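Local coordinates for FrpC operon protein (Neisseria meningitidis, PDB 5EDF) that binds the RTX protein FrpC as the iron-regulated protein FrpD, a predicted lipoprotein, and may take part in adhesion, at residues N8-T13 with Q82-F87; V19-Q24 with M28-G33; Y34-T39 with T44-D49. All blocks are in the same frame, centred on the assembly; numbering follows the deposited sequence. Where two conformers were deposited one is given.

All three contacts lie in the N-terminal part of the chain. Contact 1, which spans the longest sequence separation, encloses the other two along the sequence; contact 2 closes before contact 3 opens. The centres of contacts 1 and 3 are about 10 Å apart and those of contacts 2 and 3 about 12 Å. Residues 8-13 link the group through hydrogen bonds, Pro9 O to Tyr32 OH of contact 2 at 2.7 Å and Asn8 O to Trp46 N of contact 3 at 3.0 Å. Contacts 2 and 3 share the hydrogen bond Thr20 N to Asp49 OD1, 2.9 Å. A pentaethylene glycol, probably from the crystallisation liquor, lies about 3 Å from the Tyr38 side chain and about 4 Å from that of Phe21.

Contact 1. Residues N8-T13 with Q82-F87; sequences NPEPMT and QNKAHF
Glu10 and Lys84 reach across the gap between their segments and meet at their charged ends, CE and NZ of the lysine against Glu10 OE2, the two side chains crossing at about a right angle. Lys84 NZ donates to Glu10 OE2 over 2.8 Å, approaching on the syn side of the carboxylate and 20° out of its plane, so a salt bridge and a hydrogen bond coincide. Glu10 carries its CG anti to the backbone N (chi1 -177°) and stays extended beyond it, which carries the carboxylate out toward residues 82-87. Lys84 instead turns at chi3 (-72°), and this bend brings the ammonium group round to OE2; its CE is also near, 3.2 Å from Glu10 OE2. The other carboxylate oxygen is reached through solvent: one water donates to Glu10 OE1 and accepts from Lys84 NZ, each at 3.1 Å, closing a small ring around the ion pair. The geometry thus joins the irregular segment that precedes strand 18-23 to the first turn of helix 84-93, a surface link within the FrpD fold. Glu10 OE2 has further partners in Tyr79 OH and Gln81 NE2. With three donors around one oxygen, its negative charge is probably well stabilised. Farther along, a second water bridges the segments in a different way, donating both to the backbone carbonyl Met12 O and, over 2.7 Å, to the side-chain oxygen Gln82 OE1. The selenomethionine side chain of Met12 takes no part in this bridge: its CB points away from residues 82-87, and the link uses its carbonyl oxygen.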
loop_
_atom_site.group_PDB
_atom_site.type_symbol
_atom_site.label_atom_id
_atom_site.label_comp_id
_atom_site.label_asym_id
_atom_site.label_seq_id
_atom_site.Cartn_x
_atom_site.Cartn_y
_atom_site.Cartn_z
ATOM N N ASN A 8 -11.702 21.477 -5.552
ATOM C CA ASN A 8 -11.673 21.373 -4.086
ATOM C C ASN A 8 -10.459 22.105 -3.510
ATOM O O ASN A 8 -9.411 22.125 -4.137
ATOM C CB ASN A 8 -11.688 19.912 -3.609
ATOM C CG ASN A 8 -13.066 19.270 -3.681
ATOM O OD1 ASN A 8 -14.089 19.912 -3.464
ATOM N ND2 ASN A 8 -13.086 17.960 -3.979
ATOM N N PRO A 9 -10.630 22.661 -2.302
ATOM C CA PRO A 9 -9.553 23.373 -1.614
ATOM C C PRO A 9 -8.528 22.410 -1.039
ATOM O O PRO A 9 -8.788 21.236 -0.848
ATOM C CB PRO A 9 -10.306 24.094 -0.496
ATOM C CG PRO A 9 -11.431 23.158 -0.141
ATOM C CD PRO A 9 -11.868 22.648 -1.496
ATOM N N GLU A 10 -7.356 22.925 -0.728
ATOM C CA GLU A 10 -6.378 22.173 0.062
ATOM C C GLU A 10 -7.072 21.619 1.305
ATOM O O GLU A 10 -7.744 22.360 1.998
ATOM C CB GLU A 10 -5.260 23.125 0.493
ATOM C CG GLU A 10 -4.150 22.434 1.249
ATOM C CD GLU A 10 -3.156 23.366 1.900
ATOM O OE1 GLU A 10 -3.274 24.610 1.801
ATOM O OE2 GLU A 10 -2.236 22.857 2.563
ATOM N N PRO A 11 -6.910 20.314 1.603
ATOM C CA PRO A 11 -7.509 19.785 2.815
ATOM C C PRO A 11 -6.898 20.292 4.127
ATOM O O PRO A 11 -5.699 20.586 4.191
ATOM C CB PRO A 11 -7.296 18.252 2.708
ATOM C CG PRO A 11 -6.874 17.994 1.304
ATOM C CD PRO A 11 -6.248 19.267 0.811
HETATM N N MSE A 12 -7.744 20.406 5.160
HETATM C CA MSE A 12 -7.237 20.530 6.516
HETATM C C MSE A 12 -7.094 19.162 7.192
HETATM O O MSE A 12 -6.056 18.868 7.776
HETATM C CB MSE A 12 -8.076 21.486 7.375
HETATM C CG MSE A 12 -7.550 21.604 8.783
HETATM SE SE MSE A 12 -8.685 22.696 9.873
HETATM C CE MSE A 12 -10.296 21.706 9.859
ATOM N N THR A 13 -8.133 18.339 7.119
ATOM C CA THR A 13 -8.112 16.996 7.653
ATOM C C THR A 13 -7.970 15.921 6.565
ATOM O O THR A 13 -7.523 14.806 6.879
ATOM C CB THR A 13 -9.410 16.656 8.383
ATOM O OG1 THR A 13 -10.486 16.597 7.436
ATOM C CG2 THR A 13 -9.722 17.676 9.485
ATOM N N GLN A 82 -1.087 18.757 9.530
ATOM C CA GLN A 82 0.059 18.326 10.353
ATOM C C GLN A 82 1.118 17.635 9.511
ATOM O O GLN A 82 2.309 17.831 9.748
ATOM C CB GLN A 82 -0.416 17.414 11.486
ATOM C CG GLN A 82 -1.258 18.088 12.557
ATOM C CD GLN A 82 -2.681 18.429 12.112
ATOM O OE1 GLN A 82 -3.402 17.582 11.567
ATOM N NE2 GLN A 82 -3.092 19.676 12.356
ATOM N N ASN A 83 0.732 16.862 8.504
ATOM C CA ASN A 83 1.680 16.086 7.726
ATOM C C ASN A 83 1.950 16.660 6.329
ATOM O O ASN A 83 2.722 16.052 5.545
ATOM C CB ASN A 83 1.210 14.618 7.622
ATOM C CG ASN A 83 -0.056 14.471 6.771
ATOM O OD1 ASN A 83 -0.274 15.261 5.853
ATOM N ND2 ASN A 83 -0.858 13.419 7.027
ATOM N N LYS A 84 1.349 17.795 5.987
ATOM C CA LYS A 84 1.422 18.278 4.607
ATOM C C LYS A 84 2.847 18.411 4.039
ATOM O O LYS A 84 3.039 18.202 2.844
ATOM C CB LYS A 84 0.669 19.596 4.424
ATOM C CG LYS A 84 1.160 20.757 5.237
ATOM C CD LYS A 84 0.438 22.091 4.862
ATOM C CE LYS A 84 0.866 22.669 3.478
ATOM N NZ LYS A 84 0.234 24.034 3.135
ATOM N N ALA A 85 3.822 18.828 4.851
ATOM C CA ALA A 85 5.167 18.998 4.321
ATOM C C ALA A 85 5.739 17.704 3.764
ATOM O O ALA A 85 6.527 17.735 2.815
ATOM C CB ALA A 85 6.089 19.575 5.375
ATOM N N HIS A 86 5.303 16.573 4.319
ATOM C CA HIS A 86 5.729 15.272 3.808
ATOM C C HIS A 86 5.159 15.020 2.421
ATOM O O HIS A 86 5.849 14.492 1.526
ATOM C CB HIS A 86 5.375 14.162 4.775
ATOM C CG HIS A 86 6.076 14.294 6.087
ATOM N ND1 HIS A 86 7.381 13.877 6.268
ATOM C CD2 HIS A 86 5.692 14.845 7.266
ATOM C CE1 HIS A 86 7.760 14.159 7.505
ATOM N NE2 HIS A 86 6.755 14.743 8.133
ATOM N N PHE A 87 3.882 15.382 2.220
ATOM C CA PHE A 87 3.266 15.302 0.891
ATOM C C PHE A 87 3.872 16.262 -0.117
ATOM O O PHE A 87 4.017 15.911 -1.291
ATOM C CB PHE A 87 1.757 15.514 0.972
ATOM C CG PHE A 87 1.010 14.318 1.474
ATOM C CD1 PHE A 87 0.657 13.315 0.593
ATOM C CD2 PHE A 87 0.647 14.167 2.813
ATOM C CE1 PHE A 87 -0.054 12.210 1.021
ATOM C CE2 PHE A 87 -0.050 13.035 3.244
ATOM C CZ PHE A 87 -0.400 12.075 2.384
HETATM O O HOH W 1 -2.002 25.820 4.321
HETATM O O HOH W 2 -5.897 18.001 10.682
#

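Contact 2. Residues V19-Q24 with M28-G33; sequences VTFDFQ and MVIPYG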
loop_
_atom_site.group_PDB
_atom_site.type_symbol
_atom_site.label_atom_id
_atom_site.label_comp_id
_atom_site.label_asym_id
_atom_site.label_seq_id
_atom_site.Cartn_x
_atom_site.Cartn_y
_atom_site.Cartn_z
ATOM N N VAL A 19 -14.322 12.008 -3.531
ATOM C CA VAL A 19 -14.452 11.852 -4.970
ATOM C C VAL A 19 -15.003 10.443 -5.255
ATOM O O VAL A 19 -14.494 9.456 -4.701
ATOM C CB VAL A 19 -13.142 12.113 -5.720
ATOM C CG1 VAL A 19 -13.302 11.901 -7.259
ATOM C CG2 VAL A 19 -12.624 13.521 -5.401
ATOM N N THR A 20 -15.971 10.352 -6.157
ATOM C CA THR A 20 -16.578 9.109 -6.553
ATOM C C THR A 20 -15.972 8.578 -7.857
ATOM O O THR A 20 -15.856 9.296 -8.859
ATOM C CB THR A 20 -18.076 9.252 -6.679
ATOM O OG1 THR A 20 -18.615 9.688 -5.423
ATOM C CG2 THR A 20 -18.725 7.938 -7.120
ATOM N N PHE A 21 -15.562 7.308 -7.813
ATOM C CA PHE A 21 -14.950 6.590 -8.914
ATOM C C PHE A 21 -15.837 5.413 -9.280
ATOM O O PHE A 21 -16.581 4.940 -8.470
ATOM C CB PHE A 21 -13.600 6.077 -8.492
ATOM C CG PHE A 21 -12.594 7.162 -8.225
ATOM C CD1 PHE A 21 -11.794 7.651 -9.238
ATOM C CD2 PHE A 21 -12.443 7.690 -6.952
ATOM C CE1 PHE A 21 -10.843 8.645 -9.005
ATOM C CE2 PHE A 21 -11.484 8.656 -6.708
ATOM C CZ PHE A 21 -10.705 9.148 -7.741
ATOM N N ASP A 22 -15.747 4.994 -10.537
ATOM C CA ASP A 22 -16.531 3.878 -11.044
ATOM C C ASP A 22 -15.646 2.925 -11.818
ATOM O O ASP A 22 -14.979 3.342 -12.748
ATOM C CB ASP A 22 -17.688 4.353 -11.946
ATOM C CG ASP A 22 -18.494 3.223 -12.467
ATOM O OD1 ASP A 22 -19.338 2.703 -11.709
ATOM O OD2 ASP A 22 -18.259 2.840 -13.624
ATOM N N PHE A 23 -15.589 1.672 -11.361
ATOM C CA PHE A 23 -14.930 0.587 -12.069
ATOM C C PHE A 23 -15.984 -0.263 -12.760
ATOM O O PHE A 23 -16.556 -1.136 -12.134
ATOM C CB PHE A 23 -14.185 -0.342 -11.096
ATOM C CG PHE A 23 -13.037 0.285 -10.333
ATOM C CD1 PHE A 23 -11.725 0.242 -10.824
ATOM C CD2 PHE A 23 -13.242 0.742 -9.054
ATOM C CE1 PHE A 23 -10.663 0.749 -10.061
ATOM C CE2 PHE A 23 -12.166 1.235 -8.280
ATOM C CZ PHE A 23 -10.888 1.215 -8.813
ATOM N N GLN A 24 -16.244 0.038 -14.021
ATOM C CA GLN A 24 -17.259 -0.686 -14.790
ATOM C C GLN A 24 -18.520 -0.963 -13.974
ATOM O O GLN A 24 -19.024 -2.092 -13.964
ATOM C CB GLN A 24 -16.684 -1.968 -15.386
ATOM C CG GLN A 24 -15.384 -1.783 -16.141
ATOM C CD GLN A 24 -15.538 -1.099 -17.486
ATOM O OE1 GLN A 24 -16.633 -1.031 -18.058
ATOM N NE2 GLN A 24 -14.429 -0.583 -18.002
HETATM N N MSE A 28 -16.618 3.521 -5.846
HETATM C CA MSE A 28 -15.754 3.680 -4.716
HETATM C C MSE A 28 -15.772 5.145 -4.384
HETATM O O MSE A 28 -15.622 5.983 -5.293
HETATM C CB MSE A 28 -14.343 3.286 -5.097
HETATM C CG MSE A 28 -13.437 3.090 -3.959
HETATM SE SE MSE A 28 -11.856 1.990 -4.372
HETATM C CE MSE A 28 -12.328 0.258 -3.609
ATOM N N VAL A 29 -15.937 5.476 -3.114
ATOM C CA VAL A 29 -16.054 6.874 -2.676
ATOM C C VAL A 29 -14.889 7.141 -1.720
ATOM O O VAL A 29 -14.809 6.507 -0.676
ATOM C CB VAL A 29 -17.407 7.169 -2.000
ATOM C CG1 VAL A 29 -17.440 8.603 -1.486
ATOM C CG2 VAL A 29 -18.523 6.935 -2.998
ATOM N N ILE A 30 -13.956 8.018 -2.111
ATOM C CA ILE A 30 -12.668 8.158 -1.433
ATOM C C ILE A 30 -12.541 9.538 -0.832
ATOM O O ILE A 30 -12.649 10.527 -1.560
ATOM C CB ILE A 30 -11.519 7.910 -2.420
ATOM C CG1 ILE A 30 -11.676 6.517 -3.038
ATOM C CG2 ILE A 30 -10.139 8.044 -1.709
ATOM C CD1 ILE A 30 -10.511 6.066 -3.904
ATOM N N PRO A 31 -12.274 9.640 0.483
ATOM C CA PRO A 31 -11.961 10.973 1.030
ATOM C C PRO A 31 -10.795 11.610 0.290
ATOM O O PRO A 31 -9.787 10.939 0.026
ATOM C CB PRO A 31 -11.637 10.700 2.494
ATOM C CG PRO A 31 -12.355 9.399 2.796
ATOM C CD PRO A 31 -12.236 8.606 1.517
ATOM N N TYR A 32 -10.929 12.862 -0.110
ATOM C CA TYR A 32 -10.059 13.413 -1.119
ATOM C C TYR A 32 -8.633 13.592 -0.678
ATOM O O TYR A 32 -7.728 13.669 -1.529
ATOM C CB TYR A 32 -10.654 14.695 -1.718
ATOM C CG TYR A 32 -10.460 15.978 -0.966
ATOM C CD1 TYR A 32 -10.716 16.114 0.395
ATOM C CD2 TYR A 32 -10.084 17.124 -1.653
ATOM C CE1 TYR A 32 -10.567 17.335 1.045
ATOM C CE2 TYR A 32 -9.957 18.315 -1.022
ATOM C CZ TYR A 32 -10.201 18.447 0.323
ATOM O OH TYR A 32 -10.101 19.662 0.963
ATOM N N GLY A 33 -8.371 13.629 0.625
ATOM C CA GLY A 33 -7.023 13.695 1.123
ATOM C C GLY A 33 -6.146 12.499 0.841
ATOM O O GLY A 33 -4.936 12.584 0.988
#
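Phe21 and Ile30 cross at about a right angle, the methyl Ile30 CD1 resting 3.9 Å from Phe21 CE2. Ile30 has CG1 anti to its carbonyl carbon (chi1 -57°), an orientation that carries CD1 across to the CD2-CE2 side of the phenyl ring. At the edge of the same ring, close to its plane, lies the backbone oxygen of Met28. Beyond it the selenomethionine Met28, with CG anti to the backbone N (chi1 -166°) and a near-extended chi2, sets its selenium 4.0 Å from Phe23 CE2, a Met-aromatic contact made at the ring edge, with SE 81° off the ring normal. Methyl and selenium lie on one face of a beta hairpin, strands 18-23 and 26-31, to which Val19, Phe21, Met28 and Ile30 project. Val19-Ile30 and Phe21-Met28 are antiparallel hydrogen-bonded pairs, and Thr20-Val29 is the non-hydrogen-bonded pair between them. The bond Phe21 N to Met28 O is 2.8 Å long and nearly straight, while its return bond, Met28 N to Phe21 O, is 3.0 Å. Ile61 of strand 61-70 packs on all four of Phe21, Phe23, Met28 and Ile30, and Phe222 of helix 205-224 fits against Met28 and Ile30, so both elements pack on the hairpin. On the other face Val29 CG2 leans against the hydroxyl Thr20 OG1 at 3.7 Å, the side chains meeting at a slant. Near the end of the second strand Val19 CG2 comes within 4.3 Å of Tyr32 CB, at the first residue of the 3-10 segment, while Tyr32 OH, directed away from residues 19-24, is hydrogen-bonded to Pro9 O.

Contact 3. Residues Y34-T39 with T44-D49; sequences YLARYT and TKWLSD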
loop_
_atom_site.group_PDB
_atom_site.type_symbol
_atom_site.label_atom_id
_atom_site.label_comp_id
_atom_site.label_asym_id
_atom_site.label_seq_id
_atom_site.Cartn_x
_atom_site.Cartn_y
_atom_site.Cartn_z
ATOM N N TYR A 34 -6.741 11.393 0.383
ATOM C CA TYR A 34 -5.973 10.226 -0.060
ATOM C C TYR A 34 -5.554 10.314 -1.518
ATOM O O TYR A 34 -4.970 9.382 -2.028
ATOM C CB TYR A 34 -6.825 8.962 0.141
ATOM C CG TYR A 34 -7.039 8.618 1.596
ATOM C CD1 TYR A 34 -6.001 8.136 2.397
ATOM C CD2 TYR A 34 -8.273 8.806 2.193
ATOM C CE1 TYR A 34 -6.212 7.838 3.742
ATOM C CE2 TYR A 34 -8.472 8.486 3.512
ATOM C CZ TYR A 34 -7.446 8.003 4.284
ATOM O OH TYR A 34 -7.643 7.711 5.630
ATOM N N LEU A 35 -5.845 11.438 -2.171
ATOM C CA LEU A 35 -5.635 11.616 -3.616
ATOM C C LEU A 35 -4.603 12.679 -3.962
ATOM O O LEU A 35 -4.773 13.427 -4.937
ATOM C CB LEU A 35 -6.971 11.898 -4.315
ATOM C CG LEU A 35 -8.071 10.840 -4.093
ATOM C CD1 LEU A 35 -9.420 11.393 -4.564
ATOM C CD2 LEU A 35 -7.727 9.513 -4.740
ATOM N N ALA A 36 -3.510 12.721 -3.216
ATOM C CA ALA A 36 -2.513 13.763 -3.392
ATOM C C ALA A 36 -1.918 13.838 -4.797
ATOM O O ALA A 36 -1.475 14.921 -5.241
ATOM C CB ALA A 36 -1.391 13.651 -2.336
ATOM N N ARG A 37 -1.862 12.719 -5.521
ATOM C CA ARG A 37 -1.349 12.796 -6.903
ATOM C C ARG A 37 -2.312 13.484 -7.889
ATOM O O ARG A 37 -1.903 13.904 -8.987
ATOM C CB ARG A 37 -0.990 11.427 -7.458
ATOM C CG ARG A 37 0.194 10.809 -6.802
ATOM C CD ARG A 37 0.489 9.422 -7.326
ATOM N NE ARG A 37 1.742 8.870 -6.859
ATOM C CZ ARG A 37 2.927 9.042 -7.431
ATOM N NH1 ARG A 37 3.046 9.789 -8.534
ATOM N NH2 ARG A 37 3.982 8.452 -6.929
ATOM N N TYR A 38 -3.547 13.641 -7.467
ATOM C CA TYR A 38 -4.606 14.202 -8.317
ATOM C C TYR A 38 -4.851 15.640 -7.928
ATOM O O TYR A 38 -5.958 16.040 -7.580
ATOM C CB TYR A 38 -5.872 13.356 -8.176
ATOM C CG TYR A 38 -5.762 11.892 -8.494
ATOM C CD1 TYR A 38 -6.287 11.369 -9.638
ATOM C CD2 TYR A 38 -5.249 10.999 -7.580
ATOM C CE1 TYR A 38 -6.275 9.994 -9.906
ATOM C CE2 TYR A 38 -5.236 9.642 -7.838
ATOM C CZ TYR A 38 -5.752 9.147 -8.980
ATOM O OH TYR A 38 -5.724 7.799 -9.243
ATOM N N THR A 39 -3.787 16.426 -8.016
ATOM C CA THR A 39 -3.783 17.813 -7.581
ATOM C C THR A 39 -3.080 18.666 -8.631
ATOM O O THR A 39 -2.380 18.137 -9.539
ATOM C CB THR A 39 -3.092 18.001 -6.207
ATOM O OG1 THR A 39 -1.742 17.479 -6.275
ATOM C CG2 THR A 39 -3.803 17.283 -5.141
ATOM N N THR A 44 -2.659 22.963 -4.184
ATOM C CA THR A 44 -3.661 24.008 -3.848
ATOM C C THR A 44 -4.992 23.769 -4.563
ATOM O O THR A 44 -6.016 24.366 -4.217
ATOM C CB THR A 44 -3.170 25.466 -4.129
ATOM O OG1 THR A 44 -3.034 25.674 -5.546
ATOM C CG2 THR A 44 -1.879 25.733 -3.410
ATOM N N LYS A 45 -4.992 22.907 -5.572
ATOM C CA LYS A 45 -6.242 22.574 -6.253
ATOM C C LYS A 45 -6.356 21.058 -6.257
ATOM O O LYS A 45 -5.458 20.359 -6.730
ATOM C CB LYS A 45 -6.269 23.106 -7.673
ATOM C CG LYS A 45 -6.263 24.635 -7.748
ATOM C CD LYS A 45 -6.199 25.108 -9.187
ATOM C CE LYS A 45 -6.205 26.640 -9.285
ATOM N NZ LYS A 45 -5.058 27.331 -8.584
ATOM N N TRP A 46 -7.449 20.543 -5.711
ATOM C CA TRP A 46 -7.607 19.120 -5.485
ATOM C C TRP A 46 -8.758 18.591 -6.305
ATOM O O TRP A 46 -9.782 19.266 -6.465
ATOM C CB TRP A 46 -7.823 18.831 -3.989
ATOM C CG TRP A 46 -6.557 18.953 -3.189
ATOM C CD1 TRP A 46 -5.841 20.066 -2.983
ATOM C CD2 TRP A 46 -5.853 17.881 -2.523
ATOM N NE1 TRP A 46 -4.706 19.795 -2.224
ATOM C CE2 TRP A 46 -4.703 18.452 -1.944
ATOM C CE3 TRP A 46 -6.065 16.505 -2.389
ATOM C CZ2 TRP A 46 -3.772 17.684 -1.244
ATOM C CZ3 TRP A 46 -5.126 15.759 -1.655
ATOM C CH2 TRP A 46 -4.034 16.352 -1.115
ATOM N N LEU A 47 -8.588 17.380 -6.784
ATOM C CA LEU A 47 -9.587 16.669 -7.580
ATOM C C LEU A 47 -10.944 16.805 -6.924
ATOM O O LEU A 47 -11.088 16.641 -5.705
ATOM C CB LEU A 47 -9.268 15.168 -7.689
ATOM C CG LEU A 47 -10.065 14.375 -8.722
ATOM C CD1 LEU A 47 -9.683 14.810 -10.120
ATOM C CD2 LEU A 47 -9.803 12.894 -8.543
ATOM N N SER A 48 -11.959 17.059 -7.752
ATOM C CA SER A 48 -13.328 17.148 -7.288
ATOM C C SER A 48 -14.264 16.370 -8.187
ATOM O O SER A 48 -13.991 16.212 -9.372
ATOM C CB SER A 48 -13.770 18.613 -7.291
ATOM O OG SER A 48 -13.537 19.275 -8.534
ATOM N N ASP A 49 -15.391 15.917 -7.649
ATOM C CA ASP A 49 -16.498 15.435 -8.493
ATOM C C ASP A 49 -16.823 16.552 -9.518
ATOM O O ASP A 49 -16.857 17.742 -9.195
ATOM C CB ASP A 49 -17.713 15.146 -7.622
ATOM C CG ASP A 49 -17.514 13.988 -6.673
ATOM O OD1 ASP A 49 -16.819 13.018 -7.030
ATOM O OD2 ASP A 49 -18.124 14.012 -5.595
#
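The backbones run antiparallel where they meet: Thr39 and Trp46 form a non-hydrogen-bonded pair, and beside it Leu47 N donates to Tyr38 O at 3.1 Å, nearly along the C=O axis on the acceptor side though bent to 142° at the hydrogen. This is a short two-strand hairpin of strands 39-40 and 45-46, with a classic beta bulge where Thr44 and Lys45 both face Gln40. It is entered through a type I beta turn from Leu35 to Tyr38, closed by Tyr38 N donating to Leu35 O. Thr39 and Trp46 lie side by side and point the same way. The methyl Thr39 CG2 sits over one face of the indole, 3.5 Å from the centroid of its six-membered ring and 18° off the normal, a CH-pi contact. Meanwhile Thr39 OG1 falls between its backbone N and carbonyl carbon (chi1 57°), which aims it back at the turn, where it donates to Ala36 O over 2.8 Å; this bond probably helps fix chi1 and so keeps the methyl over the ring. Ala36 packs at the far end of the indole, its CB 4.0 Å from Trp46 CH2. The pyrrole nitrogen, Trp46 NE1, is bonded to Ala43 O, and the ring of Tyr79 meets the indole edge-to-face. Next along the chain, Leu47 lies alongside Tyr38, pointing the same way, CB to CB at 3.9 Å, and its CD2 also approaches Leu35 CD1. Tyr38 OH, past the leucine, is hydrogen-bonded to Glu62 N.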